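Local structure of MIX1 (Leishmania major, 3HA4) at residues Leu36-Val41 / Asp68-Leu73. The protein is of uncertain molecular function but forms homodimers and probably acts as a membrane-anchored, TPR-like scaffold for protein-protein interactions. Sequence-based numbering, arbitrary orientation.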
ATOM      1  N   LEU A  36       3.174 -10.500  -6.538  1.00 40.21           N
ATOM      2  CA  LEU A  36       2.458 -11.495  -5.776  1.00 31.84           C
ATOM      3  C   LEU A  36       2.719 -11.364  -4.285  1.00 32.72           C
ATOM      4  O   LEU A  36       1.877 -11.633  -3.485  1.00 28.86           O
ATOM      5  CB  LEU A  36       2.770 -12.892  -6.294  1.00 26.39           C
ATOM      6  CG  LEU A  36       2.385 -14.048  -5.384  1.00 35.58           C
ATOM      7  CD1 LEU A  36       0.965 -14.476  -5.465  1.00 28.87           C
ATOM      8  CD2 LEU A  36       3.279 -15.194  -5.492  1.00 30.67           C
ATOM      9  N   LEU A  37       3.916 -10.923  -3.956  1.00 25.28           N
ATOM     10  CA  LEU A  37       4.336 -10.612  -2.616  1.00 25.22           C
ATOM     11  C   LEU A  37       3.595  -9.433  -2.054  1.00 26.09           C
ATOM     12  O   LEU A  37       3.183  -9.437  -0.936  1.00 29.44           O
ATOM     13  CB  LEU A  37       5.828 -10.360  -2.603  1.00 25.81           C
ATOM     14  CG  LEU A  37       6.511 -10.138  -1.275  1.00 28.55           C
ATOM     15  CD1 LEU A  37       6.246 -11.226  -0.337  1.00 25.20           C
ATOM     16  CD2 LEU A  37       7.950  -9.902  -1.414  1.00 26.17           C
ATOM     17  N   HIS A  38       3.409  -8.419  -2.860  1.00 26.24           N
ATOM     18  CA  HIS A  38       2.624  -7.301  -2.461  1.00 27.10           C
ATOM     19  C   HIS A  38       1.192  -7.723  -2.252  1.00 26.66           C
ATOM     20  O   HIS A  38       0.571  -7.341  -1.321  1.00 25.55           O
ATOM     21  CB  HIS A  38       2.727  -6.200  -3.487  1.00 27.02           C
ATOM     22  CG  HIS A  38       1.775  -5.081  -3.257  1.00 26.98           C
ATOM     23  ND1 HIS A  38       0.486  -5.104  -3.713  1.00 26.06           N
ATOM     24  CD2 HIS A  38       1.920  -3.908  -2.616  1.00 29.27           C
ATOM     25  CE1 HIS A  38      -0.121  -3.995  -3.365  1.00 27.59           C
ATOM     26  NE2 HIS A  38       0.727  -3.252  -2.701  1.00 25.84           N
ATOM     27  N   GLN A  39       0.688  -8.539  -3.136  1.00 26.10           N
ATOM     28  CA  GLN A  39      -0.656  -9.094  -3.032  1.00 26.47           C
ATOM     29  C   GLN A  39      -0.855  -9.962  -1.775  1.00 30.31           C
ATOM     30  O   GLN A  39      -1.917  -9.929  -1.146  1.00 27.65           O
ATOM     31  CB  GLN A  39      -1.011  -9.861  -4.301  1.00 26.57           C
ATOM     32  CG  GLN A  39      -2.415 -10.429  -4.330  1.00 31.44           C
ATOM     33  CD  GLN A  39      -2.671 -11.243  -5.591  1.00 33.00           C
ATOM     34  OE1 GLN A  39      -3.581 -10.949  -6.366  1.00 40.70           O
ATOM     35  NE2 GLN A  39      -1.850 -12.261  -5.809  1.00 40.18           N
ATOM     36  N   ARG A  40       0.166 -10.678  -1.371  1.00 27.53           N
ATOM     37  CA  ARG A  40       0.091 -11.505  -0.204  1.00 29.19           C
ATOM     38  C   ARG A  40       0.092 -10.703   1.061  1.00 31.04           C
ATOM     39  O   ARG A  40      -0.534 -11.032   2.023  1.00 35.50           O
ATOM     40  CB  ARG A  40       1.260 -12.445  -0.209  1.00 27.82           C
ATOM     41  CG  ARG A  40       0.918 -13.755  -0.706  1.00 40.40           C
ATOM     42  CD  ARG A  40       2.052 -14.586  -1.114  1.00 24.11           C
ATOM     43  NE  ARG A  40       1.548 -15.612  -1.994  1.00 30.92           N
ATOM     44  CZ  ARG A  40       2.209 -16.692  -2.369  1.00 44.29           C
ATOM     45  NH1 ARG A  40       3.427 -16.904  -1.947  1.00 38.83           N
ATOM     46  NH2 ARG A  40       1.649 -17.559  -3.167  1.00 49.10           N
ATOM     47  N   VAL A  41       0.816  -9.619   1.032  1.00 33.00           N
ATOM     48  CA  VAL A  41       0.951  -8.757   2.175  1.00 26.04           C
ATOM     49  C   VAL A  41      -0.296  -7.935   2.382  1.00 33.02           C
ATOM     50  O   VAL A  41      -0.643  -7.598   3.473  1.00 26.67           O
ATOM     51  CB  VAL A  41       2.154  -7.840   2.013  1.00 42.35           C
ATOM     52  CG1 VAL A  41       2.101  -6.721   2.965  1.00 25.82           C
ATOM     53  CG2 VAL A  41       3.407  -8.593   2.182  1.00 25.76           C
ATOM     54  N   ASP A  68      12.317  -1.102  -1.974  1.00 38.91           N
ATOM     55  CA  ASP A  68      10.876  -0.859  -2.069  1.00 28.59           C
ATOM     56  C   ASP A  68      10.294  -0.157  -0.836  1.00 25.50           C
ATOM     57  O   ASP A  68      10.702  -0.428   0.303  1.00 24.26           O
ATOM     58  CB  ASP A  68      10.118  -2.166  -2.295  1.00 29.44           C
ATOM     59  CG  ASP A  68       8.624  -1.944  -2.497  1.00 43.23           C
ATOM     60  OD1 ASP A  68       8.260  -1.024  -3.273  1.00 46.48           O
ATOM     61  OD2 ASP A  68       7.821  -2.680  -1.876  1.00 27.38           O
ATOM     62  N   TRP A  69       9.320   0.721  -1.065  1.00 25.40           N
ATOM     63  CA  TRP A  69       8.653   1.435   0.039  1.00 24.59           C
ATOM     64  C   TRP A  69       7.204   0.973   0.189  1.00 25.04           C
ATOM     65  O   TRP A  69       6.619   1.085   1.266  1.00 25.01           O
ATOM     66  CB  TRP A  69       8.700   2.971  -0.166  1.00 25.41           C
ATOM     67  CG  TRP A  69       8.105   3.365  -1.468  1.00 25.28           C
ATOM     68  CD1 TRP A  69       8.734   3.402  -2.672  1.00 26.43           C
ATOM     69  CD2 TRP A  69       6.737   3.701  -1.719  1.00 25.82           C
ATOM     70  NE1 TRP A  69       7.847   3.758  -3.658  1.00 27.97           N
ATOM     71  CE2 TRP A  69       6.614   3.950  -3.097  1.00 26.74           C
ATOM     72  CE3 TRP A  69       5.608   3.831  -0.911  1.00 26.13           C
ATOM     73  CZ2 TRP A  69       5.412   4.331  -3.683  1.00 29.49           C
ATOM     74  CZ3 TRP A  69       4.416   4.201  -1.496  1.00 27.39           C
ATOM     75  CH2 TRP A  69       4.328   4.452  -2.867  1.00 28.44           C
ATOM     76  N   LEU A  70       6.631   0.463  -0.898  1.00 25.47           N
ATOM     77  CA  LEU A  70       5.215   0.109  -0.930  1.00 25.89           C
ATOM     78  C   LEU A  70       4.878  -0.994   0.066  1.00 25.00           C
ATOM     79  O   LEU A  70       3.949  -0.875   0.867  1.00 26.08           O
ATOM     80  CB  LEU A  70       4.794  -0.304  -2.341  1.00 27.14           C
ATOM     81  CG  LEU A  70       3.289  -0.431  -2.589  1.00 44.35           C
ATOM     82  CD1 LEU A  70       2.515   0.678  -1.876  1.00 50.90           C
ATOM     83  CD2 LEU A  70       2.986  -0.414  -4.078  1.00 60.82           C
ATOM     84  N   ILE A  71       5.643  -2.073   0.024  1.00 32.09           N
ATOM     85  CA  ILE A  71       5.396  -3.170   0.935  1.00 29.34           C
ATOM     86  C   ILE A  71       5.630  -2.749   2.391  1.00 24.31           C
ATOM     87  O   ILE A  71       4.803  -3.039   3.255  1.00 24.51           O
ATOM     88  CB  ILE A  71       6.180  -4.431   0.520  1.00 30.35           C
ATOM     89  CG1 ILE A  71       5.541  -5.013  -0.747  1.00 26.54           C
ATOM     90  CG2 ILE A  71       6.209  -5.457   1.663  1.00 24.83           C
ATOM     91  CD1 ILE A  71       6.180  -6.285  -1.268  1.00 27.95           C
ATOM     92  N   PRO A  72       6.744  -2.042   2.666  1.00 29.65           N
ATOM     93  CA  PRO A  72       6.951  -1.516   4.028  1.00 30.66           C
ATOM     94  C   PRO A  72       5.828  -0.594   4.501  1.00 28.80           C
ATOM     95  O   PRO A  72       5.469  -0.619   5.680  1.00 28.26           O
ATOM     96  CB  PRO A  72       8.268  -0.755   3.908  1.00 24.18           C
ATOM     97  CG  PRO A  72       9.006  -1.511   2.841  1.00 24.15           C
ATOM     98  CD  PRO A  72       7.952  -1.896   1.837  1.00 24.43           C
ATOM     99  N   LEU A  73       5.282   0.204   3.592  1.00 24.59           N
ATOM    100  CA  LEU A  73       4.123   1.023   3.904  1.00 25.26           C
ATOM    101  C   LEU A  73       2.945   0.135   4.341  1.00 31.23           C
ATOM    102  O   LEU A  73       2.302   0.383   5.362  1.00 25.49           O
ATOM    103  CB  LEU A  73       3.741   1.865   2.684  1.00 36.18           C
ATOM    104  CG  LEU A  73       2.572   2.841   2.812  1.00 27.24           C
ATOM    105  CD1 LEU A  73       2.959   3.976   3.727  1.00 35.20           C
ATOM    106  CD2 LEU A  73       2.169   3.357   1.445  1.00 35.10           C
TER
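D68 OD2 is gripped by two N-H groups, one from each helix of this contact. The backbone N of I71 donates to D68 OD2 over 3.0 Å. The bond is nearly straight (167°) but reaches OD2 from above the carboxylate plane, 39° out of it. W34 NE1, at the start of helix 34-42, is the second donor. D68 OD1 takes a weak bond from L70 N, so the carboxylate caps helix 70-81 while also tying it to helix 34-42. The first turn of helix 70-81 would be expected to favour the negative charge.

The packing between the helices is largely apolar and centres on I71. CG1 of I71 lies anti to its carbonyl carbon, and chi2 (-179°) extends CD1 away from the backbone. There I71 CD1 meets L37 CG at 3.9 Å and H38 N at 3.8 Å. The L37 and I71 side chains cross at about a right angle. I71 CG1 sits at the edge of the H38 ring, near its plane, and 4.1 Å from H38 CB. The other branch, I71 CG2, meets V41 CG2 at 4.2 Å. L70 CG approaches the H38 ring obliquely, 3.7 Å from H38 CD2.

All five touching residues are buried. T61 of helix 54-64 touches both L37 and I71. The second subunit packs here too: its I128 lies on H38 and its W69 on L70. Contact between helices 34-42 and 70-81 thus runs on into the homodimer interface. Such side-chain packing between short helices is consistent with the all-helical, TPR-like fold of MIX1.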